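Local coordinates for protein myosin IE heavy chain (Dictyostelium discoideum, PDB 1LKX) that moves along actin as a single-headed myosin, its motor domain binding ATP and hydrolysing it in an actin-activated cycle, at residues A319-S324 with I336-M340; I62-N66 with Q116-V121; H507-D511 with H606-Y610. The contacts are given in a common frame with arbitrary orientation. Residues are numbered along the deposited sequence.

Contact 1: residues A319-S324 with I336-M340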
ATOM      1  N   ALA A 319      -0.417  32.714  16.374  1.00 60.53           N
ATOM      2  CA  ALA A 319      -0.137  31.300  16.577  1.00 61.10           C
ATOM      3  C   ALA A 319       1.131  30.888  15.833  1.00 60.86           C
ATOM      4  O   ALA A 319       1.798  29.914  16.196  1.00 62.26           O
ATOM      5  CB  ALA A 319      -1.314  30.469  16.099  1.00 61.45           C
ATOM      6  N   LEU A 320       1.464  31.639  14.792  1.00 60.01           N
ATOM      7  CA  LEU A 320       2.649  31.355  14.002  1.00 59.23           C
ATOM      8  C   LEU A 320       3.909  32.001  14.573  1.00 59.57           C
ATOM      9  O   LEU A 320       5.021  31.571  14.270  1.00 59.23           O
ATOM     10  CB  LEU A 320       2.451  31.844  12.569  1.00 58.61           C
ATOM     11  CG  LEU A 320       1.378  31.138  11.753  1.00 58.17           C
ATOM     12  CD1 LEU A 320       1.321  31.738  10.358  1.00 57.37           C
ATOM     13  CD2 LEU A 320       1.690  29.661  11.699  1.00 57.41           C
ATOM     14  N   CYS A 321       3.739  33.021  15.411  1.00 60.11           N
ATOM     15  CA  CYS A 321       4.883  33.728  15.971  1.00 59.49           C
ATOM     16  C   CYS A 321       5.098  33.596  17.474  1.00 59.93           C
ATOM     17  O   CYS A 321       6.069  34.127  18.004  1.00 59.69           O
ATOM     18  CB  CYS A 321       4.788  35.202  15.595  1.00 58.67           C
ATOM     19  SG  CYS A 321       4.458  35.465  13.834  1.00 58.46           S
ATOM     20  N   TYR A 322       4.207  32.896  18.166  1.00 61.28           N
ATOM     21  CA  TYR A 322       4.358  32.719  19.611  1.00 62.67           C
ATOM     22  C   TYR A 322       3.835  31.358  20.078  1.00 63.98           C
ATOM     23  O   TYR A 322       3.070  30.693  19.375  1.00 64.29           O
ATOM     24  CB  TYR A 322       3.605  33.823  20.385  1.00 62.02           C
ATOM     25  CG  TYR A 322       3.976  35.252  20.022  1.00 61.22           C
ATOM     26  CD1 TYR A 322       3.486  35.850  18.858  1.00 60.48           C
ATOM     27  CD2 TYR A 322       4.822  36.004  20.840  1.00 61.09           C
ATOM     28  CE1 TYR A 322       3.829  37.158  18.515  1.00 59.32           C
ATOM     29  CE2 TYR A 322       5.176  37.319  20.504  1.00 60.61           C
ATOM     30  CZ  TYR A 322       4.676  37.888  19.342  1.00 59.73           C
ATOM     31  OH  TYR A 322       5.035  39.176  19.009  1.00 57.78           O
ATOM     32  N   ARG A 323       4.259  30.949  21.268  1.00 65.67           N
ATOM     33  CA  ARG A 323       3.799  29.696  21.856  1.00 67.60           C
ATOM     34  C   ARG A 323       2.744  29.986  22.937  1.00 67.71           C
ATOM     35  O   ARG A 323       1.975  30.946  22.824  1.00 68.03           O
ATOM     36  CB  ARG A 323       4.970  28.928  22.470  1.00 69.46           C
ATOM     37  CG  ARG A 323       5.433  27.741  21.646  1.00 73.02           C
ATOM     38  CD  ARG A 323       6.332  28.163  20.497  1.00 76.04           C
ATOM     39  NE  ARG A 323       6.657  27.037  19.619  1.00 79.60           N
ATOM     40  CZ  ARG A 323       5.823  26.520  18.713  1.00 81.83           C
ATOM     41  NH1 ARG A 323       4.601  27.033  18.557  1.00 83.02           N
ATOM     42  NH2 ARG A 323       6.209  25.493  17.954  1.00 81.83           N
ATOM     43  N   SER A 324       2.705  29.157  23.979  1.00 67.46           N
ATOM     44  CA  SER A 324       1.751  29.335  25.075  1.00 66.37           C
ATOM     45  C   SER A 324       2.098  28.472  26.285  1.00 66.25           C
ATOM     46  O   SER A 324       1.483  28.606  27.342  1.00 66.09           O
ATOM     47  CB  SER A 324       0.339  28.999  24.604  1.00 65.68           C
ATOM     48  OG  SER A 324      -0.016  29.776  23.472  1.00 63.74           O
ATOM     49  N   ILE A 336       0.421  32.830  28.698  1.00 83.12           N
ATOM     50  CA  ILE A 336       1.764  33.364  28.444  1.00 81.67           C
ATOM     51  C   ILE A 336       2.167  33.060  27.011  1.00 80.38           C
ATOM     52  O   ILE A 336       2.064  31.922  26.567  1.00 80.47           O
ATOM     53  CB  ILE A 336       2.802  32.712  29.370  1.00 81.67           C
ATOM     54  CG1 ILE A 336       2.510  33.100  30.818  1.00 82.14           C
ATOM     55  CG2 ILE A 336       4.202  33.126  28.961  1.00 80.72           C
ATOM     56  CD1 ILE A 336       3.362  32.374  31.835  1.00 83.56           C
ATOM     57  N   SER A 337       2.647  34.070  26.295  1.00 79.21           N
ATOM     58  CA  SER A 337       3.044  33.888  24.901  1.00 78.29           C
ATOM     59  C   SER A 337       4.538  34.100  24.678  1.00 77.77           C
ATOM     60  O   SER A 337       5.012  35.231  24.659  1.00 77.63           O
ATOM     61  CB  SER A 337       2.269  34.864  24.018  1.00 78.43           C
ATOM     62  OG  SER A 337       0.989  35.133  24.564  1.00 78.90           O
ATOM     63  N   VAL A 338       5.280  33.014  24.497  1.00 77.68           N
ATOM     64  CA  VAL A 338       6.720  33.115  24.270  1.00 77.31           C
ATOM     65  C   VAL A 338       7.033  33.258  22.787  1.00 77.98           C
ATOM     66  O   VAL A 338       6.683  32.391  21.984  1.00 77.98           O
ATOM     67  CB  VAL A 338       7.460  31.879  24.790  1.00 76.47           C
ATOM     68  CG1 VAL A 338       8.949  32.061  24.597  1.00 75.77           C
ATOM     69  CG2 VAL A 338       7.131  31.652  26.255  1.00 76.76           C
ATOM     70  N   PRO A 339       7.697  34.358  22.401  1.00 78.48           N
ATOM     71  CA  PRO A 339       8.043  34.585  20.997  1.00 79.65           C
ATOM     72  C   PRO A 339       8.982  33.508  20.515  1.00 80.48           C
ATOM     73  O   PRO A 339       9.707  32.929  21.314  1.00 81.28           O
ATOM     74  CB  PRO A 339       8.718  35.949  21.025  1.00 79.25           C
ATOM     75  CG  PRO A 339       8.073  36.618  22.178  1.00 78.50           C
ATOM     76  CD  PRO A 339       8.062  35.530  23.209  1.00 78.31           C
ATOM     77  N   MET A 340       8.971  33.235  19.216  1.00 81.68           N
ATOM     78  CA  MET A 340       9.859  32.223  18.665  1.00 83.26           C
ATOM     79  C   MET A 340      10.550  32.750  17.412  1.00 83.58           C
ATOM     80  O   MET A 340      10.015  33.614  16.716  1.00 83.47           O
ATOM     81  CB  MET A 340       9.084  30.940  18.369  1.00 84.15           C
ATOM     82  CG  MET A 340       7.866  31.137  17.516  1.00 86.56           C
ATOM     83  SD  MET A 340       6.986  29.583  17.372  1.00 90.53           S
ATOM     84  CE  MET A 340       5.198  30.139  17.289  1.00 90.74           C
TER
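An irregular antiparallel pairing, with a single bridge between Tyr322 and Pro339, closes the base of a surface loop between helix 313-321 and helix 342-372. Its position is consistent with the cardiomyopathy loop of the myosin motor domain; most of the intervening loop is not modelled. Tyr322 and Pro339 form a non-hydrogen-bonded pair, CA to CA 4.4 Å, which suits proline because no amide hydrogen is needed there. The two hydrogen bonds flank it: Arg323 N donates to Val338 O (2.9 Å), and Met340 N donates to Cys321 O (3.3 Å). Val338 O is also approached by Tyr322 CA at 3.3 Å in a CA-H...O contact. Beyond Arg323 the pairing weakens: Ser324 CA lies 3.0 Å from Ile336 O in a second such contact, while Ser324 O and Ile336 O, both acceptors, stand 3.5 Å apart. Arg323 O is taken by its own neighbour, Ser324 OG, at a very short 2.4 Å. On the side chains, Tyr322 CE2 packs on Pro339 CG at 3.4 Å, and the guanidinium of Arg323, which makes a cation-pi contact with Phe528 and a long, weak ion pair with Asp530, carries Met340 SD over one face. Met340 reaches back toward the C-terminal part of helix 313-321, its CE lying 3.3 Å from Leu320 O and 3.0 Å from Tyr322 O.

Contact 2: residues I62-N66 with Q116-V121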
ATOM      1  N   ILE A  62     -13.235 -10.496 -19.126  1.00 46.76           N
ATOM      2  CA  ILE A  62     -13.808 -10.759 -17.820  1.00 45.34           C
ATOM      3  C   ILE A  62     -14.732 -11.942 -17.953  1.00 45.80           C
ATOM      4  O   ILE A  62     -14.706 -12.858 -17.137  1.00 46.95           O
ATOM      5  CB  ILE A  62     -14.596  -9.565 -17.304  1.00 43.07           C
ATOM      6  CG1 ILE A  62     -13.625  -8.462 -16.897  1.00 43.16           C
ATOM      7  CG2 ILE A  62     -15.451  -9.977 -16.139  1.00 42.12           C
ATOM      8  CD1 ILE A  62     -14.278  -7.290 -16.211  1.00 43.07           C
ATOM      9  N   LYS A  63     -15.538 -11.923 -19.003  1.00 46.20           N
ATOM     10  CA  LYS A  63     -16.479 -12.999 -19.259  1.00 46.80           C
ATOM     11  C   LYS A  63     -15.734 -14.290 -19.579  1.00 46.78           C
ATOM     12  O   LYS A  63     -16.174 -15.379 -19.224  1.00 47.76           O
ATOM     13  CB  LYS A  63     -17.387 -12.630 -20.433  1.00 47.80           C
ATOM     14  CG  LYS A  63     -18.170 -11.331 -20.256  1.00 50.75           C
ATOM     15  CD  LYS A  63     -18.951 -10.967 -21.515  1.00 52.44           C
ATOM     16  CE  LYS A  63     -19.505  -9.548 -21.451  1.00 55.18           C
ATOM     17  NZ  LYS A  63     -20.018  -9.056 -22.774  1.00 55.06           N
ATOM     18  N   ALA A  64     -14.594 -14.168 -20.245  1.00 46.21           N
ATOM     19  CA  ALA A  64     -13.813 -15.338 -20.628  1.00 45.30           C
ATOM     20  C   ALA A  64     -13.241 -16.124 -19.459  1.00 45.23           C
ATOM     21  O   ALA A  64     -13.261 -17.351 -19.468  1.00 44.71           O
ATOM     22  CB  ALA A  64     -12.699 -14.924 -21.557  1.00 45.81           C
ATOM     23  N   TYR A  65     -12.731 -15.421 -18.451  1.00 45.04           N
ATOM     24  CA  TYR A  65     -12.149 -16.093 -17.297  1.00 43.83           C
ATOM     25  C   TYR A  65     -13.155 -16.412 -16.218  1.00 44.81           C
ATOM     26  O   TYR A  65     -12.872 -17.194 -15.305  1.00 43.90           O
ATOM     27  CB  TYR A  65     -11.041 -15.253 -16.691  1.00 42.13           C
ATOM     28  CG  TYR A  65      -9.833 -15.137 -17.570  1.00 40.16           C
ATOM     29  CD1 TYR A  65      -9.767 -14.172 -18.565  1.00 40.29           C
ATOM     30  CD2 TYR A  65      -8.762 -16.006 -17.419  1.00 39.19           C
ATOM     31  CE1 TYR A  65      -8.667 -14.071 -19.390  1.00 40.66           C
ATOM     32  CE2 TYR A  65      -7.657 -15.921 -18.238  1.00 40.60           C
ATOM     33  CZ  TYR A  65      -7.613 -14.952 -19.226  1.00 41.50           C
ATOM     34  OH  TYR A  65      -6.520 -14.888 -20.064  1.00 43.41           O
ATOM     35  N   ASN A  66     -14.329 -15.801 -16.319  1.00 45.80           N
ATOM     36  CA  ASN A  66     -15.367 -16.031 -15.332  1.00 47.06           C
ATOM     37  C   ASN A  66     -15.800 -17.487 -15.339  1.00 48.14           C
ATOM     38  O   ASN A  66     -16.126 -18.038 -16.384  1.00 49.38           O
ATOM     39  CB  ASN A  66     -16.571 -15.141 -15.614  1.00 46.74           C
ATOM     40  CG  ASN A  66     -17.588 -15.178 -14.498  1.00 47.21           C
ATOM     41  OD1 ASN A  66     -18.653 -14.568 -14.598  1.00 46.73           O
ATOM     42  ND2 ASN A  66     -17.265 -15.891 -13.420  1.00 46.96           N
ATOM     43  N   GLN A 116     -12.293  -4.373 -10.702  1.00 43.60           N
ATOM     44  CA  GLN A 116     -13.047  -4.337 -11.951  1.00 43.28           C
ATOM     45  C   GLN A 116     -13.722  -5.686 -12.202  1.00 40.99           C
ATOM     46  O   GLN A 116     -14.904  -5.738 -12.513  1.00 40.57           O
ATOM     47  CB  GLN A 116     -12.125  -4.001 -13.134  1.00 45.64           C
ATOM     48  CG  GLN A 116     -12.743  -4.334 -14.489  1.00 49.20           C
ATOM     49  CD  GLN A 116     -11.770  -4.239 -15.654  1.00 52.41           C
ATOM     50  OE1 GLN A 116     -10.651  -4.761 -15.602  1.00 54.03           O
ATOM     51  NE2 GLN A 116     -12.201  -3.583 -16.724  1.00 53.10           N
ATOM     52  N   PHE A 117     -12.965  -6.773 -12.060  1.00 38.45           N
ATOM     53  CA  PHE A 117     -13.504  -8.112 -12.283  1.00 36.39           C
ATOM     54  C   PHE A 117     -14.607  -8.461 -11.290  1.00 35.95           C
ATOM     55  O   PHE A 117     -15.737  -8.763 -11.688  1.00 35.15           O
ATOM     56  CB  PHE A 117     -12.394  -9.160 -12.179  1.00 34.57           C
ATOM     57  CG  PHE A 117     -12.879 -10.573 -12.356  1.00 32.68           C
ATOM     58  CD1 PHE A 117     -12.905 -11.162 -13.621  1.00 32.18           C
ATOM     59  CD2 PHE A 117     -13.327 -11.311 -11.261  1.00 31.97           C
ATOM     60  CE1 PHE A 117     -13.368 -12.465 -13.792  1.00 30.54           C
ATOM     61  CE2 PHE A 117     -13.791 -12.613 -11.422  1.00 31.09           C
ATOM     62  CZ  PHE A 117     -13.811 -13.192 -12.689  1.00 30.26           C
ATOM     63  N   LEU A 118     -14.259  -8.439 -10.004  1.00 34.94           N
ATOM     64  CA  LEU A 118     -15.207  -8.748  -8.949  1.00 34.31           C
ATOM     65  C   LEU A 118     -16.459  -7.893  -9.120  1.00 35.03           C
ATOM     66  O   LEU A 118     -17.569  -8.399  -9.230  1.00 34.36           O
ATOM     67  CB  LEU A 118     -14.578  -8.474  -7.578  1.00 33.66           C
ATOM     68  CG  LEU A 118     -13.385  -9.317  -7.130  1.00 32.04           C
ATOM     69  CD1 LEU A 118     -13.094  -9.079  -5.674  1.00 29.65           C
ATOM     70  CD2 LEU A 118     -13.697 -10.778  -7.352  1.00 34.38           C
ATOM     71  N   THR A 119     -16.262  -6.583  -9.147  1.00 36.19           N
ATOM     72  CA  THR A 119     -17.355  -5.638  -9.309  1.00 36.97           C
ATOM     73  C   THR A 119     -17.859  -5.685 -10.742  1.00 37.89           C
ATOM     74  O   THR A 119     -17.727  -4.720 -11.487  1.00 38.84           O
ATOM     75  CB  THR A 119     -16.879  -4.216  -8.973  1.00 36.25           C
ATOM     76  OG1 THR A 119     -18.001  -3.344  -8.928  1.00 37.75           O
ATOM     77  CG2 THR A 119     -15.897  -3.705 -10.012  1.00 35.49           C
ATOM     78  N   PHE A 120     -18.421  -6.826 -11.124  1.00 38.55           N
ATOM     79  CA  PHE A 120     -18.940  -7.032 -12.474  1.00 39.28           C
ATOM     80  C   PHE A 120     -19.529  -8.430 -12.566  1.00 40.19           C
ATOM     81  O   PHE A 120     -20.714  -8.598 -12.849  1.00 41.20           O
ATOM     82  CB  PHE A 120     -17.842  -6.889 -13.523  1.00 39.60           C
ATOM     83  CG  PHE A 120     -18.333  -7.067 -14.938  1.00 40.94           C
ATOM     84  CD1 PHE A 120     -18.713  -5.971 -15.706  1.00 41.02           C
ATOM     85  CD2 PHE A 120     -18.429  -8.336 -15.501  1.00 41.57           C
ATOM     86  CE1 PHE A 120     -19.181  -6.138 -17.013  1.00 39.99           C
ATOM     87  CE2 PHE A 120     -18.898  -8.510 -16.807  1.00 41.61           C
ATOM     88  CZ  PHE A 120     -19.273  -7.404 -17.561  1.00 40.54           C
ATOM     89  N   VAL A 121     -18.711  -9.449 -12.351  1.00 40.32           N
ATOM     90  CA  VAL A 121     -19.259 -10.792 -12.385  1.00 42.05           C
ATOM     91  C   VAL A 121     -20.164 -10.841 -11.167  1.00 44.43           C
ATOM     92  O   VAL A 121     -21.138 -11.586 -11.125  1.00 44.07           O
ATOM     93  CB  VAL A 121     -18.166 -11.879 -12.258  1.00 40.31           C
ATOM     94  CG1 VAL A 121     -17.025 -11.561 -13.192  1.00 40.55           C
ATOM     95  CG2 VAL A 121     -17.685 -11.997 -10.823  1.00 39.70           C
TER
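Ile62 is the knob of this contact, fitting into a hole on helix 107-121 formed by Gln116, Phe117, Phe120 and Val121. With chi1 m and chi2 t, its CD1 reaches Gln116 CG at 3.7 Å and also lies near the Phe120 ring, and the closest contacts of Ile62 CG2 are to Phe120 CD2 at 3.5 Å, Val121 CG1 at 3.7 Å and Phe117 CD1 at 3.8 Å. Both phenylalanines take chi1 t with chi2 near 90°, and their rings reach toward helix 59-65. Phe117 CE1 comes within 3.6 Å of Ile62 O, and Asn66 CA approaches the edge of the same ring, 4.2 Å from CZ. Phe120 lies more openly, with Lys63 CE at its edge, 4.4 Å from CZ. Thr119 is the centre of an inverse gamma turn; Phe120 and Val121, which follow it, both point their CA-to-CB bonds toward 62-66. Asn66, where helical geometry ends, has chi1 t and sets OD1 3.6 Å from Val121 CB. No hydrogen bond crosses the contact. Gln116, extended in chi1 and chi2, spends its amide outside it, OE1 bonding Tyr78 OH and NE2 bonding Tyr57 O, the latter belonging to a residue of the ADP pocket. Helix 77-91 supplies Tyr78, Ala81 and Asn82 alongside Phe117. The packing therefore joins the short helix 59-65 to the distal end of the helix that follows the P-loop, the Walker A element of the myosin nucleotide site.

Contact 3: residues H507-D511 with H606-Y610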
ATOM      1  N   HIS A 507      17.660  -4.353   4.624  1.00 45.39           N
ATOM      2  CA  HIS A 507      16.303  -4.841   4.395  1.00 45.14           C
ATOM      3  C   HIS A 507      16.336  -6.116   3.577  1.00 44.43           C
ATOM      4  O   HIS A 507      17.366  -6.467   3.000  1.00 43.86           O
ATOM      5  CB  HIS A 507      15.466  -3.785   3.658  1.00 44.46           C
ATOM      6  CG  HIS A 507      14.986  -2.670   4.532  1.00 44.50           C
ATOM      7  ND1 HIS A 507      13.881  -2.787   5.345  1.00 44.50           N
ATOM      8  CD2 HIS A 507      15.448  -1.408   4.704  1.00 44.98           C
ATOM      9  CE1 HIS A 507      13.677  -1.644   5.974  1.00 45.79           C
ATOM     10  NE2 HIS A 507      14.613  -0.789   5.602  1.00 45.13           N
ATOM     11  N   TYR A 508      15.199  -6.803   3.521  1.00 44.80           N
ATOM     12  CA  TYR A 508      15.089  -8.039   2.755  1.00 43.94           C
ATOM     13  C   TYR A 508      15.266  -7.750   1.259  1.00 43.75           C
ATOM     14  O   TYR A 508      15.707  -8.605   0.504  1.00 43.33           O
ATOM     15  CB  TYR A 508      13.718  -8.688   2.998  1.00 43.18           C
ATOM     16  CG  TYR A 508      12.584  -8.047   2.228  1.00 44.04           C
ATOM     17  CD1 TYR A 508      12.158  -6.749   2.514  1.00 44.83           C
ATOM     18  CD2 TYR A 508      11.969  -8.719   1.169  1.00 45.00           C
ATOM     19  CE1 TYR A 508      11.145  -6.133   1.756  1.00 44.39           C
ATOM     20  CE2 TYR A 508      10.957  -8.111   0.409  1.00 43.90           C
ATOM     21  CZ  TYR A 508      10.555  -6.823   0.710  1.00 43.52           C
ATOM     22  OH  TYR A 508       9.554  -6.238  -0.023  1.00 43.82           O
ATOM     23  N   ALA A 509      14.924  -6.529   0.843  1.00 44.95           N
ATOM     24  CA  ALA A 509      15.002  -6.118  -0.556  1.00 44.49           C
ATOM     25  C   ALA A 509      16.215  -5.250  -0.897  1.00 45.07           C
ATOM     26  O   ALA A 509      16.227  -4.566  -1.926  1.00 45.21           O
ATOM     27  CB  ALA A 509      13.720  -5.390  -0.935  1.00 43.81           C
ATOM     28  N   GLY A 510      17.233  -5.279  -0.043  1.00 45.29           N
ATOM     29  CA  GLY A 510      18.432  -4.492  -0.291  1.00 45.89           C
ATOM     30  C   GLY A 510      18.774  -3.546   0.843  1.00 45.60           C
ATOM     31  O   GLY A 510      17.951  -3.323   1.726  1.00 47.50           O
ATOM     32  N   ASP A 511      19.975  -2.982   0.823  1.00 44.91           N
ATOM     33  CA  ASP A 511      20.394  -2.056   1.867  1.00 45.98           C
ATOM     34  C   ASP A 511      19.836  -0.652   1.654  1.00 46.25           C
ATOM     35  O   ASP A 511      19.733  -0.176   0.523  1.00 46.94           O
ATOM     36  CB  ASP A 511      21.920  -1.964   1.925  1.00 49.21           C
ATOM     37  CG  ASP A 511      22.590  -3.319   2.124  1.00 51.60           C
ATOM     38  OD1 ASP A 511      22.111  -4.105   2.968  1.00 53.66           O
ATOM     39  OD2 ASP A 511      23.606  -3.591   1.446  1.00 50.68           O
ATOM     40  N   HIS A 606      17.371  -9.754  -9.083  1.00 38.80           N
ATOM     41  CA  HIS A 606      17.413  -9.407  -7.667  1.00 38.26           C
ATOM     42  C   HIS A 606      16.062  -9.680  -7.045  1.00 38.15           C
ATOM     43  O   HIS A 606      15.964 -10.432  -6.075  1.00 39.20           O
ATOM     44  CB  HIS A 606      17.791  -7.925  -7.487  1.00 38.94           C
ATOM     45  CG  HIS A 606      17.952  -7.494  -6.055  1.00 39.26           C
ATOM     46  ND1 HIS A 606      18.580  -8.270  -5.102  1.00 40.07           N
ATOM     47  CD2 HIS A 606      17.581  -6.354  -5.421  1.00 38.49           C
ATOM     48  CE1 HIS A 606      18.585  -7.630  -3.945  1.00 40.07           C
ATOM     49  NE2 HIS A 606      17.984  -6.465  -4.110  1.00 38.49           N
ATOM     50  N   GLN A 607      15.023  -9.075  -7.611  1.00 37.96           N
ATOM     51  CA  GLN A 607      13.661  -9.252  -7.108  1.00 37.97           C
ATOM     52  C   GLN A 607      13.293 -10.724  -7.004  1.00 37.77           C
ATOM     53  O   GLN A 607      12.816 -11.181  -5.960  1.00 37.48           O
ATOM     54  CB  GLN A 607      12.662  -8.555  -8.027  1.00 38.18           C
ATOM     55  CG  GLN A 607      12.723  -7.037  -7.990  1.00 39.15           C
ATOM     56  CD  GLN A 607      12.031  -6.407  -9.195  1.00 39.65           C
ATOM     57  OE1 GLN A 607      12.602  -6.341 -10.284  1.00 39.47           O
ATOM     58  NE2 GLN A 607      10.790  -5.958  -9.007  1.00 38.44           N
ATOM     59  N   VAL A 608      13.520 -11.459  -8.090  1.00 37.34           N
ATOM     60  CA  VAL A 608      13.213 -12.880  -8.140  1.00 37.11           C
ATOM     61  C   VAL A 608      13.915 -13.612  -7.011  1.00 38.31           C
ATOM     62  O   VAL A 608      13.441 -14.641  -6.516  1.00 37.97           O
ATOM     63  CB  VAL A 608      13.680 -13.504  -9.463  1.00 36.95           C
ATOM     64  CG1 VAL A 608      13.442 -15.014  -9.438  1.00 36.53           C
ATOM     65  CG2 VAL A 608      12.948 -12.863 -10.631  1.00 37.48           C
ATOM     66  N   ARG A 609      15.059 -13.075  -6.603  1.00 38.87           N
ATOM     67  CA  ARG A 609      15.813 -13.711  -5.548  1.00 39.23           C
ATOM     68  C   ARG A 609      15.323 -13.344  -4.159  1.00 38.96           C
ATOM     69  O   ARG A 609      14.976 -14.227  -3.384  1.00 39.19           O
ATOM     70  CB  ARG A 609      17.303 -13.386  -5.680  1.00 39.20           C
ATOM     71  CG  ARG A 609      18.179 -14.240  -4.770  1.00 39.93           C
ATOM     72  CD  ARG A 609      19.633 -13.879  -4.944  1.00 41.97           C
ATOM     73  NE  ARG A 609      20.056 -14.086  -6.325  1.00 45.02           N
ATOM     74  CZ  ARG A 609      21.110 -13.497  -6.876  1.00 45.47           C
ATOM     75  NH1 ARG A 609      21.426 -13.748  -8.147  1.00 45.43           N
ATOM     76  NH2 ARG A 609      21.834 -12.644  -6.159  1.00 44.84           N
ATOM     77  N   TYR A 610      15.269 -12.057  -3.839  1.00 38.47           N
ATOM     78  CA  TYR A 610      14.847 -11.695  -2.500  1.00 40.34           C
ATOM     79  C   TYR A 610      13.391 -12.032  -2.217  1.00 41.16           C
ATOM     80  O   TYR A 610      12.986 -12.158  -1.055  1.00 41.54           O
ATOM     81  CB  TYR A 610      15.151 -10.220  -2.211  1.00 39.85           C
ATOM     82  CG  TYR A 610      14.308  -9.195  -2.929  1.00 39.81           C
ATOM     83  CD1 TYR A 610      12.933  -9.113  -2.708  1.00 39.34           C
ATOM     84  CD2 TYR A 610      14.904  -8.240  -3.753  1.00 39.15           C
ATOM     85  CE1 TYR A 610      12.177  -8.104  -3.276  1.00 38.92           C
ATOM     86  CE2 TYR A 610      14.159  -7.223  -4.328  1.00 39.17           C
ATOM     87  CZ  TYR A 610      12.792  -7.158  -4.080  1.00 39.67           C
ATOM     88  OH  TYR A 610      12.039  -6.129  -4.596  1.00 39.98           O
TER
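The ring of Tyr610 lies face-on to the methyl group of Ala509 in a CH-pi contact, with CB of Ala509 3.8 Å from the ring centroid and only 13° off its normal. Across the contact the ring also meets Tyr508, whose CE2 is 3.8 Å from Tyr610 CD1; the two ring planes are inclined at 80°, with centroids 5.4 Å apart. The backbone also presses in, Tyr508 O lying 3.2 Å from Tyr610 CB. Tyr508 and Ala509 are the central residues of a type I beta turn, closed by Gly510 N to His507 O at 3.3 Å, which links the antiparallel strands 502-507 and 510-515 in a tight hairpin. Gly510, at phi 124°, has backbone angles that call for glycine. Helix 601-611 probably corresponds to the SH2 helix of the myosin motor, and its residues 606-610 lie in the actin-binding region. Helix 398-430, which probably is the relay helix, also bonds the turn: Glu408 OE1 is hydrogen-bonded to His507 ND1 and Tyr508 N. On the helix side, the hydroxyl of Tyr610 is hydrogen-bonded to OE1 of Glu102, an ATP-binding residue of the P-loop region. One turn earlier, His606 brings the edge of its ring to the hairpin, and its NE2 makes a weak 3.4 Å hydrogen bond to Ala509 O.

Overall arrangement
From the N terminus, contact 2 closes first, returning the chain from helix 59-65 to helix 107-121 around a loop that includes the P-loop. Contact 1 follows, a short closure of only 11 intervening residues between helix 313-321 and helix 342-372. Contact 3 comes last and spans 94 residues, joining the hairpin of strands 502-507 and 510-515 to helix 601-611, with strand 581-588 of the central sheet in between. The three loops run in series, neither nesting nor crossing. Contacts 1 and 2 lie on opposite sides of the chain's centre, centres about 59 Å apart; contact 3 is about 34 Å from contact 2, centre to centre, and none touch.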